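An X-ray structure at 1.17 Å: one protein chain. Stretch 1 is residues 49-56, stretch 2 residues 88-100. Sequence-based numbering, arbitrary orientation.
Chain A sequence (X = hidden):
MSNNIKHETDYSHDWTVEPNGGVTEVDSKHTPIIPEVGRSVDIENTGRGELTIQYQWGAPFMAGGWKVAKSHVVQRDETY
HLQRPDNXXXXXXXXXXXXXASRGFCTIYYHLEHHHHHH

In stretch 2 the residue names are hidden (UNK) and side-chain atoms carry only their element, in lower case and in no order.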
# COMPACT_ATOMS: atom_id res chain seq x y z
N GLY A 49 7.49 -10.03 12.78
CA GLY A 49 6.12 -10.01 13.24
C GLY A 49 5.19 -9.60 12.11
O GLY A 49 5.60 -9.20 11.04
N GLU A 50 3.90 -9.65 12.42
CA GLU A 50 2.88 -9.38 11.37
C GLU A 50 2.76 -7.85 11.10
O GLU A 50 3.04 -7.01 11.96
CB GLU A 50 1.51 -9.90 11.78
CG GLU A 50 0.86 -9.21 12.92
CD GLU A 50 -0.37 -9.89 13.48
OE1 GLU A 50 -0.79 -10.99 13.09
OE2 GLU A 50 -0.88 -9.30 14.47
N LEU A 51 2.23 -7.52 9.94
CA LEU A 51 1.94 -6.14 9.51
C LEU A 51 0.54 -6.11 8.93
O LEU A 51 0.11 -7.06 8.27
CB LEU A 51 2.95 -5.73 8.42
CG LEU A 51 4.43 -5.69 8.86
CD1 LEU A 51 5.35 -5.54 7.67
CD2 LEU A 51 4.66 -4.67 9.90
N THR A 52 -0.13 -4.95 9.07
CA THR A 52 -1.37 -4.72 8.30
C THR A 52 -1.09 -3.81 7.10
O THR A 52 -0.37 -2.83 7.26
CB THR A 52 -2.40 -4.07 9.19
OG1 THR A 52 -2.76 -5.03 10.21
CG2 THR A 52 -3.67 -3.70 8.43
N ILE A 53 -1.60 -4.15 5.93
CA ILE A 53 -1.56 -3.24 4.80
C ILE A 53 -2.97 -2.74 4.54
O ILE A 53 -3.94 -3.53 4.58
CB ILE A 53 -0.91 -3.89 3.57
CG1 ILE A 53 -0.63 -2.83 2.49
CG2 ILE A 53 -1.69 -5.10 3.04
CD1 ILE A 53 0.25 -3.33 1.37
N GLN A 54 -3.09 -1.45 4.28
CA GLN A 54 -4.42 -0.88 3.97
C GLN A 54 -4.37 -0.01 2.73
O GLN A 54 -3.40 0.73 2.49
CB GLN A 54 -5.00 0.01 5.11
CG GLN A 54 -5.13 -0.78 6.42
CD GLN A 54 -5.93 -0.08 7.41
OE1 GLN A 54 -5.93 1.17 7.55
NE2 GLN A 54 -6.69 -0.91 8.17
N TYR A 55 -5.44 -0.09 1.95
CA TYR A 55 -5.70 0.83 0.84
C TYR A 55 -6.69 1.86 1.37
O TYR A 55 -7.76 1.48 1.79
CB TYR A 55 -6.27 0.06 -0.36
CG TYR A 55 -6.01 0.73 -1.66
CD1 TYR A 55 -6.65 1.95 -2.00
CD2 TYR A 55 -5.06 0.24 -2.55
CE1 TYR A 55 -6.33 2.62 -3.17
CE2 TYR A 55 -4.73 0.92 -3.71
CZ TYR A 55 -5.37 2.11 -4.02
OH TYR A 55 -5.01 2.76 -5.18
N GLN A 56 -6.30 3.14 1.35
CA GLN A 56 -7.12 4.20 1.92
C GLN A 56 -7.46 5.25 0.88
O GLN A 56 -6.72 5.37 -0.13
CB GLN A 56 -6.39 4.86 3.07
CG GLN A 56 -6.14 3.90 4.22
CD GLN A 56 -5.54 4.57 5.44
OE1 GLN A 56 -5.20 5.76 5.41
NE2 GLN A 56 -5.42 3.81 6.53
N UNK A 88 -12.48 5.06 -8.68
CA UNK A 88 -11.55 6.17 -8.82
C UNK A 88 -11.67 7.11 -7.62
O UNK A 88 -12.79 7.30 -7.08
c UNK A 88 -11.87 6.92 -10.13
N UNK A 89 -10.56 7.73 -7.23
CA UNK A 89 -10.51 8.57 -6.06
C UNK A 89 -9.88 9.88 -6.36
O UNK A 89 -9.03 10.01 -7.27
c UNK A 89 -9.55 5.35 -4.81
c UNK A 89 -11.93 5.20 -3.44
c UNK A 89 -11.20 4.05 -3.70
c UNK A 89 -10.02 4.12 -4.38
c UNK A 89 -9.69 7.88 -4.95
c UNK A 89 -11.48 6.48 -3.85
c UNK A 89 -10.23 6.53 -4.55
N UNK A 90 -10.15 10.90 -5.54
CA UNK A 90 -9.44 12.17 -5.54
C UNK A 90 -8.13 12.08 -4.78
O UNK A 90 -7.15 12.74 -5.15
c UNK A 90 -12.75 13.00 -5.60
c UNK A 90 -12.44 14.80 -7.70
c UNK A 90 -11.51 13.58 -5.80
c UNK A 90 -13.66 14.21 -7.47
c UNK A 90 -11.38 14.49 -6.86
c UNK A 90 -10.33 13.24 -4.93
c UNK A 90 -13.82 13.32 -6.44
o UNK A 90 -14.69 14.51 -8.34
N UNK A 91 -8.10 11.29 -3.72
CA UNK A 91 -6.93 11.05 -2.88
C UNK A 91 -6.89 9.59 -2.53
O UNK A 91 -7.94 9.03 -2.17
n UNK A 91 -7.56 15.40 -2.45
n UNK A 91 -5.86 14.09 -2.28
c UNK A 91 -6.93 11.90 -1.61
c UNK A 91 -8.05 14.20 -2.00
c UNK A 91 -6.97 13.36 -1.89
c UNK A 91 -6.24 15.31 -2.58
N UNK A 92 -5.72 8.98 -2.54
CA UNK A 92 -5.59 7.58 -2.15
C UNK A 92 -4.17 7.34 -1.69
O UNK A 92 -3.24 8.04 -2.11
o UNK A 92 -6.28 4.96 -5.73
c UNK A 92 -5.24 6.76 -4.57
c UNK A 92 -6.07 6.63 -3.26
c UNK A 92 -6.00 6.20 -5.69
n UNK A 92 -6.40 6.99 -6.66
N UNK A 93 -4.02 6.30 -0.86
CA UNK A 93 -2.69 5.93 -0.42
C UNK A 93 -2.71 4.47 0.02
O UNK A 93 -3.79 3.92 0.29
n UNK A 93 -3.01 7.33 4.37
c UNK A 93 -2.52 7.73 5.56
c UNK A 93 -2.20 6.82 0.73
n UNK A 93 -1.38 8.38 5.62
n UNK A 93 -3.20 7.38 6.65
c UNK A 93 -2.94 6.71 2.05
c UNK A 93 -2.28 7.49 3.12
N UNK A 94 -1.55 3.89 0.14
CA UNK A 94 -1.36 2.59 0.73
C UNK A 94 -0.47 2.79 1.94
O UNK A 94 0.61 3.41 1.82
c UNK A 94 -0.75 1.56 -0.27
c UNK A 94 -1.11 0.54 -2.57
c UNK A 94 -0.49 0.26 0.44
c UNK A 94 -1.67 1.37 -1.47
N UNK A 95 -0.89 2.27 3.08
CA UNK A 95 -0.08 2.33 4.29
C UNK A 95 0.19 0.91 4.80
O UNK A 95 -0.61 0.01 4.58
c UNK A 95 -2.08 2.64 5.83
c UNK A 95 -0.75 3.18 5.41
c UNK A 95 -0.82 4.64 5.02
N UNK A 96 1.29 0.78 5.50
CA UNK A 96 1.61 -0.42 6.25
C UNK A 96 1.65 -0.02 7.72
O UNK A 96 2.26 1.01 8.07
c UNK A 96 2.93 -1.33 4.29
c UNK A 96 3.19 -2.35 6.54
c UNK A 96 2.96 -1.06 5.78
N UNK A 97 0.92 -0.78 8.54
CA UNK A 97 0.73 -0.46 9.95
C UNK A 97 1.30 -1.65 10.76
O UNK A 97 1.06 -2.82 10.49
c UNK A 97 -0.98 0.06 11.72
c UNK A 97 -2.91 0.82 9.41
c UNK A 97 -1.40 0.75 9.33
c UNK A 97 -0.79 -0.31 10.25
N UNK A 98 2.08 -1.25 11.78
CA UNK A 98 2.73 -2.25 12.64
C UNK A 98 2.18 -2.07 14.04
O UNK A 98 2.56 -1.13 14.74
c UNK A 98 4.96 -3.08 13.46
o UNK A 98 4.34 -3.99 13.99
c UNK A 98 4.25 -2.05 12.63
n UNK A 98 6.29 -2.96 13.53
N UNK A 99 1.27 -2.95 14.42
CA UNK A 99 0.65 -2.89 15.76
C UNK A 99 1.39 -3.78 16.74
O UNK A 99 0.97 -3.87 17.91
c UNK A 99 -1.60 -2.45 14.79
n UNK A 99 -1.62 -1.21 15.16
c UNK A 99 -0.79 -3.37 15.68
o UNK A 99 -2.20 -2.87 13.76
N UNK A 100 2.45 -4.45 16.35
CA UNK A 100 3.14 -5.35 17.23
C UNK A 100 4.33 -4.73 17.88
O UNK A 100 4.75 -3.58 17.64
O HOH W 1 5.16 -6.64 13.70
O HOH W 2 1.07 -5.63 13.39
O HOH W 3 -1.36 -5.77 12.38

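Position 88 has one side-chain carbon and no contact with stretch 1: alanine, Ala 88, exposed. Position 89 carries one carbon and then a ring of six carbons with no heteroatom, buried and directed toward stretch 1, so it is Phe 89. Its CE2 lies 4.2 Å from CE1 of Tyr 55, an apolar contact that suits a wholly hydrocarbon ring.

Position 90 has the same ring bearing an oxygen, which makes it Tyr 90; it points out of reach of stretch 1. Position 91 shows one carbon and a five-membered ring of three carbons and two nitrogens, the imidazole of His 91, whose end leads away from stretch 1.

At position 92 three carbons run in a chain, the third carrying an oxygen and a nitrogen: Gln 92. The amide offers an acceptor at the edge of the Tyr 55 ring, and Tyr 55 OH donates to Gln 92 OE1 at 2.6 Å, a short bond that answers a buried hydroxyl.

Position 93 has three carbons, a nitrogen, and a carbon carrying two more nitrogens, the guanidinium of Arg 93. Its extended chain brings two donors to one acceptor: Arg 93 NE and NH2 each lie 2.9 Å from Gln 56 OE1, which sits at the edge of the guanidinium, where its N-H groups point. The same Gln 56 side chain uses its NE2 to donate to Gln 54 OE1, 2.9 Å away.

Position 94 has four carbons, forked at the first with one arm two carbons long, hence Ile 94. Its CG1 is 3.7 Å from Tyr 55 CD2 and its CG2 is 3.7 Å from Ile 53 CG1, so the forked side chain serves two buried neighbours. Position 95, one carbon carrying two, is Val 95, on the other face; its CG2 lies 3.6 Å from Gln 56 NE2, packing against the glutamine side chains. Position 96 has the same three-carbon fork, Val 96, but returns to the face of Ile 53, with CG1 3.9 Å from Leu 51 CB.

Position 97 repeats the four-carbon fork: Ile 97, whose CD1 reaches to 3.6 Å from Gln 54 OE1, while its CB lies 4.2 Å from Thr 52 CB. Position 98 has two carbons, the second bearing oxygen and nitrogen, Asn 98; its OD1 accepts from the backbone N of position 100 at 3.1 Å, and a water bridges it to Glu 50 O. Position 99 has the same atoms, Asn 99, exposed; a water links its backbone N to Glu 50 O. Its OD1 is 4.2 Å from Thr 52 OG1, too far for a direct bond, but another water spans them, 2.7 Å from Thr 52 OG1 and weakly bonded to Asn 99 OD1 at 3.3 Å, a role for a polar end at an exposed site. Position 100 has no side chain, Gly 100.

The contact is an antiparallel strand pair. In the pairs Thr 52 with Ile 97, Gln 54 with Val 95 and Gln 56 with Arg 93, each backbone N donates to the partner's backbone O, from Ile 97 N to Thr 52 O at 2.7 Å to Val 95 N to Gln 54 O at 3.0 Å, the other four between. Ile 53, Tyr 55, Ile 94 and Val 96 form a buried face; the opposite face mixes aliphatic and polar side chains.

Stretch 2 88-100: AFYHQRIVVINNG
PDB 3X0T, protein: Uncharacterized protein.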